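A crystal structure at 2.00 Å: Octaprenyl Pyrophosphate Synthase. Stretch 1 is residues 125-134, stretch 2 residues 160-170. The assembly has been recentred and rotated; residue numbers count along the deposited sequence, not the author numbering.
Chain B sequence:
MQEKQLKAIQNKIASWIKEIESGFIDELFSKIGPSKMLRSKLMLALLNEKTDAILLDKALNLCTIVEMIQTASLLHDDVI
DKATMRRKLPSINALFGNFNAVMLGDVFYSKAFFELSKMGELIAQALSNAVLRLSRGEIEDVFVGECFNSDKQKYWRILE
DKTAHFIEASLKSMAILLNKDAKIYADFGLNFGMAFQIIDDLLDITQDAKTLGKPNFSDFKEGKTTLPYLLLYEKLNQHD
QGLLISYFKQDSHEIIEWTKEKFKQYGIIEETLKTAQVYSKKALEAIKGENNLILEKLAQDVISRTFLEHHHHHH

Stretch 1, residues 125-134: QALSNAVLRL
Stretch 2, residues 160-170: EDKTAHFIEAS

Residues 125-134 and 160-170 are two helical segments of one chain, each part of a longer helix, that pack nearly antiparallel. Their axes make an angle of 164° between N-to-C directions and approach to 8.0 Å. Stretch 1 is regular α-helix, phi/psi close to -68/-37 throughout. Stretch 2 contains a wider π-type turn at 160-164, where Thr163 takes phi/psi of -130/-54 and His165 N donates to Glu160 O at 2.9 Å; after it the α-helical pattern resumes, with Ala169 N bonded to His165 O at 2.8 Å. The register is set by CA-CA separations of 5.8 Å for Ala126-Ala169, 5.2 Å for Ala130-Phe166, 5.1 Å for Arg133-Asp161 and 4.6 Å for Leu134-Lys162. In all, 565 Å² is buried.

Small side chains line one part of the contact. Ala126, Ala130 and Ala169 all point their CA-to-CB bonds toward the partner helix, and the methyl of Ala169 fits between the first two, with its CB 3.7 Å from Ala126 O and 3.7 Å from Ala130 CB. Leu127 (m, t) starts out sideways, but its end reaches back to flank this alanine contact: CD2 lies 4.2 Å from Ala169 CB and 3.9 Å from Ala169 O. Beside it, Ser170 (m) turns its CA-to-CB bond away, and its OG donates to Phe166 O at 2.9 Å within its own helix.

Phe166 (chi1 t, chi2 35°) is the large bump of stretch 2, and its CA-to-CB bond leaves sideways. Three side chains of stretch 1 form the hollow around it. Leu134 CD1 covers one ring face, Leu127 CD2 meets the ring edge with a 4.3 Å contact to Phe166 CE1, and Ala130 CB approaches obliquely, 4.1 Å from Phe166 CD1. Leu134 (m, t) also fits against the backbone of the other helix: its CD2 is 3.2 Å from Lys162 O and 3.8 Å from Phe166 CB. Lys162 directs its own CA-to-CB bond away, so this contact is made with its main chain. Nearby, Leu134 CA lies 3.5 Å from Asp161 O in a CA-H...O contact, with an angle of 140° at the hydrogen. Water 1 bridges the backbones, donating to Ala130 O at 2.8 Å and to Asp161 O at 3.2 Å.

The polar part of the contact centres on Arg133 (m, t, p, chi4 156°), which has more of its surface covered by the other stretch (103 Å²) than any other residue of the two stretches. Its guanidinium presents an edge to Asp161 (m, chi2 -16°): NE donates to OD1 at 3.1 Å, and NH2, whose position is less certain, donates to the same OD1 at 3.0 Å in a salt bridge. His165 (m, chi2 -62°) lies over one guanidinium face, and Arg133 CZ in turn sits over one face of the imidazole. His165 ND1 donates to Glu168 OE1 at 2.8 Å, which ties the imidazole to its own helix.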

# COMPACT_ATOMS: atom_id res chain seq x y z
N GLN B 125 6.45 -13.31 -7.78
CA GLN B 125 7.10 -13.45 -6.49
C GLN B 125 8.32 -12.55 -6.34
O GLN B 125 8.56 -12.00 -5.28
CB GLN B 125 7.49 -14.90 -6.24
CG GLN B 125 6.30 -15.82 -6.02
CD GLN B 125 6.70 -17.17 -5.45
OE1 GLN B 125 5.86 -18.05 -5.29
NE2 GLN B 125 7.98 -17.33 -5.15
N ALA B 126 9.10 -12.41 -7.42
CA ALA B 126 10.28 -11.57 -7.36
C ALA B 126 9.90 -10.12 -7.07
O ALA B 126 10.47 -9.48 -6.18
CB ALA B 126 11.06 -11.65 -8.67
N LEU B 127 8.91 -9.61 -7.78
CA LEU B 127 8.50 -8.23 -7.55
C LEU B 127 7.71 -8.03 -6.26
O LEU B 127 7.92 -7.03 -5.57
CB LEU B 127 7.71 -7.69 -8.75
CG LEU B 127 8.52 -7.41 -10.01
CD1 LEU B 127 7.61 -6.80 -11.06
CD2 LEU B 127 9.67 -6.46 -9.70
N SER B 128 6.80 -8.94 -5.93
CA SER B 128 6.03 -8.75 -4.70
C SER B 128 6.97 -8.84 -3.49
O SER B 128 6.78 -8.16 -2.49
CB SER B 128 4.87 -9.76 -4.59
OG SER B 128 5.31 -11.10 -4.47
N ASN B 129 8.01 -9.66 -3.60
CA ASN B 129 8.97 -9.78 -2.51
C ASN B 129 9.78 -8.49 -2.40
O ASN B 129 10.18 -8.09 -1.31
CB ASN B 129 9.91 -10.96 -2.74
CG ASN B 129 10.96 -11.08 -1.65
OD1 ASN B 129 10.65 -11.35 -0.49
ND2 ASN B 129 12.22 -10.86 -2.02
N ALA B 130 10.02 -7.85 -3.54
CA ALA B 130 10.78 -6.60 -3.57
C ALA B 130 9.96 -5.51 -2.89
O ALA B 130 10.51 -4.64 -2.22
CB ALA B 130 11.10 -6.21 -5.01
N VAL B 131 8.64 -5.54 -3.08
CA VAL B 131 7.79 -4.54 -2.44
C VAL B 131 7.79 -4.78 -0.93
O VAL B 131 7.71 -3.83 -0.15
CB VAL B 131 6.34 -4.59 -2.98
CG1 VAL B 131 5.47 -3.59 -2.22
CG2 VAL B 131 6.31 -4.26 -4.47
N LEU B 132 7.89 -6.04 -0.51
CA LEU B 132 7.93 -6.35 0.91
C LEU B 132 9.22 -5.80 1.52
O LEU B 132 9.22 -5.30 2.64
CB LEU B 132 7.85 -7.86 1.14
CG LEU B 132 8.01 -8.33 2.59
CD1 LEU B 132 6.93 -7.69 3.47
CD2 LEU B 132 7.91 -9.85 2.66
N ARG B 133 10.31 -5.89 0.78
CA ARG B 133 11.57 -5.36 1.28
C ARG B 133 11.58 -3.84 1.27
O ARG B 133 12.18 -3.21 2.13
CB ARG B 133 12.74 -5.94 0.48
CG ARG B 133 12.81 -7.44 0.64
CD ARG B 133 14.04 -8.02 0.00
NE ARG B 133 15.25 -7.49 0.63
CZ ARG B 133 16.42 -8.11 0.63
NH1 ARG B 133 16.54 -9.29 0.03
NH2 ARG B 133 17.46 -7.57 1.24
N LEU B 134 10.91 -3.25 0.29
CA LEU B 134 10.82 -1.79 0.22
C LEU B 134 10.10 -1.29 1.48
O LEU B 134 10.46 -0.26 2.05
CB LEU B 134 10.03 -1.34 -1.01
CG LEU B 134 10.63 -1.57 -2.40
CD1 LEU B 134 9.60 -1.22 -3.46
CD2 LEU B 134 11.88 -0.72 -2.56
N GLU B 160 19.97 -1.35 0.59
CA GLU B 160 19.63 -2.58 -0.13
C GLU B 160 18.12 -2.80 -0.15
O GLU B 160 17.54 -3.13 -1.20
CB GLU B 160 20.33 -3.77 0.54
CG GLU B 160 21.84 -3.76 0.40
CD GLU B 160 22.52 -4.60 1.48
OE1 GLU B 160 21.85 -5.48 2.06
OE2 GLU B 160 23.73 -4.40 1.74
N ASP B 161 17.47 -2.63 0.99
CA ASP B 161 16.03 -2.83 1.08
C ASP B 161 15.20 -1.76 0.36
O ASP B 161 14.26 -2.09 -0.36
CB ASP B 161 15.58 -2.90 2.54
CG ASP B 161 15.88 -4.24 3.18
OD1 ASP B 161 16.15 -5.20 2.44
OD2 ASP B 161 15.84 -4.33 4.43
N LYS B 162 15.55 -0.49 0.57
CA LYS B 162 14.79 0.59 -0.05
C LYS B 162 15.09 0.90 -1.51
O LYS B 162 14.23 1.42 -2.22
CB LYS B 162 14.97 1.89 0.74
CG LYS B 162 14.22 1.94 2.05
CD LYS B 162 14.17 3.37 2.59
CE LYS B 162 13.42 4.29 1.63
NZ LYS B 162 13.42 5.70 2.09
N THR B 163 16.29 0.57 -1.98
CA THR B 163 16.64 0.88 -3.36
C THR B 163 17.24 -0.22 -4.23
O THR B 163 16.73 -0.50 -5.31
CB THR B 163 17.64 2.08 -3.43
OG1 THR B 163 17.05 3.23 -2.81
CG2 THR B 163 17.99 2.41 -4.87
N ALA B 164 18.31 -0.84 -3.76
CA ALA B 164 19.01 -1.85 -4.54
C ALA B 164 18.23 -3.08 -4.98
O ALA B 164 18.19 -3.41 -6.16
CB ALA B 164 20.28 -2.27 -3.82
N HIS B 165 17.61 -3.77 -4.02
CA HIS B 165 16.86 -4.99 -4.33
C HIS B 165 15.70 -4.83 -5.30
O HIS B 165 15.39 -5.76 -6.04
CB HIS B 165 16.37 -5.64 -3.03
CG HIS B 165 17.45 -6.32 -2.26
ND1 HIS B 165 18.17 -7.38 -2.76
CD2 HIS B 165 17.96 -6.07 -1.03
CE1 HIS B 165 19.07 -7.76 -1.87
NE2 HIS B 165 18.97 -6.98 -0.81
N PHE B 166 15.05 -3.68 -5.30
CA PHE B 166 13.94 -3.45 -6.22
C PHE B 166 14.47 -3.39 -7.66
O PHE B 166 13.89 -3.98 -8.57
CB PHE B 166 13.21 -2.16 -5.84
CG PHE B 166 12.06 -1.82 -6.74
CD1 PHE B 166 11.26 -2.82 -7.30
CD2 PHE B 166 11.74 -0.49 -7.00
CE1 PHE B 166 10.16 -2.49 -8.10
CE2 PHE B 166 10.64 -0.16 -7.80
CZ PHE B 166 9.86 -1.16 -8.35
N ILE B 167 15.57 -2.67 -7.87
CA ILE B 167 16.15 -2.59 -9.21
C ILE B 167 16.62 -3.99 -9.60
O ILE B 167 16.43 -4.44 -10.74
CB ILE B 167 17.33 -1.59 -9.27
CG1 ILE B 167 16.80 -0.18 -8.97
CG2 ILE B 167 17.99 -1.61 -10.65
CD1 ILE B 167 17.89 0.89 -8.86
N GLU B 168 17.24 -4.68 -8.65
CA GLU B 168 17.70 -6.05 -8.89
C GLU B 168 16.52 -6.91 -9.33
O GLU B 168 16.61 -7.64 -10.32
CB GLU B 168 18.29 -6.64 -7.61
CG GLU B 168 18.55 -8.14 -7.69
CD GLU B 168 18.97 -8.74 -6.36
OE1 GLU B 168 18.34 -8.42 -5.34
OE2 GLU B 168 19.94 -9.53 -6.34
N ALA B 169 15.42 -6.82 -8.58
CA ALA B 169 14.22 -7.60 -8.88
C ALA B 169 13.58 -7.22 -10.20
O ALA B 169 13.01 -8.06 -10.89
CB ALA B 169 13.20 -7.44 -7.74
N SER B 170 13.65 -5.94 -10.55
CA SER B 170 13.06 -5.48 -11.80
C SER B 170 13.82 -6.04 -13.01
O SER B 170 13.21 -6.45 -13.99
CB SER B 170 13.05 -3.95 -11.86
OG SER B 170 12.23 -3.42 -10.84
O HOH W 1 13.23 -4.10 -2.66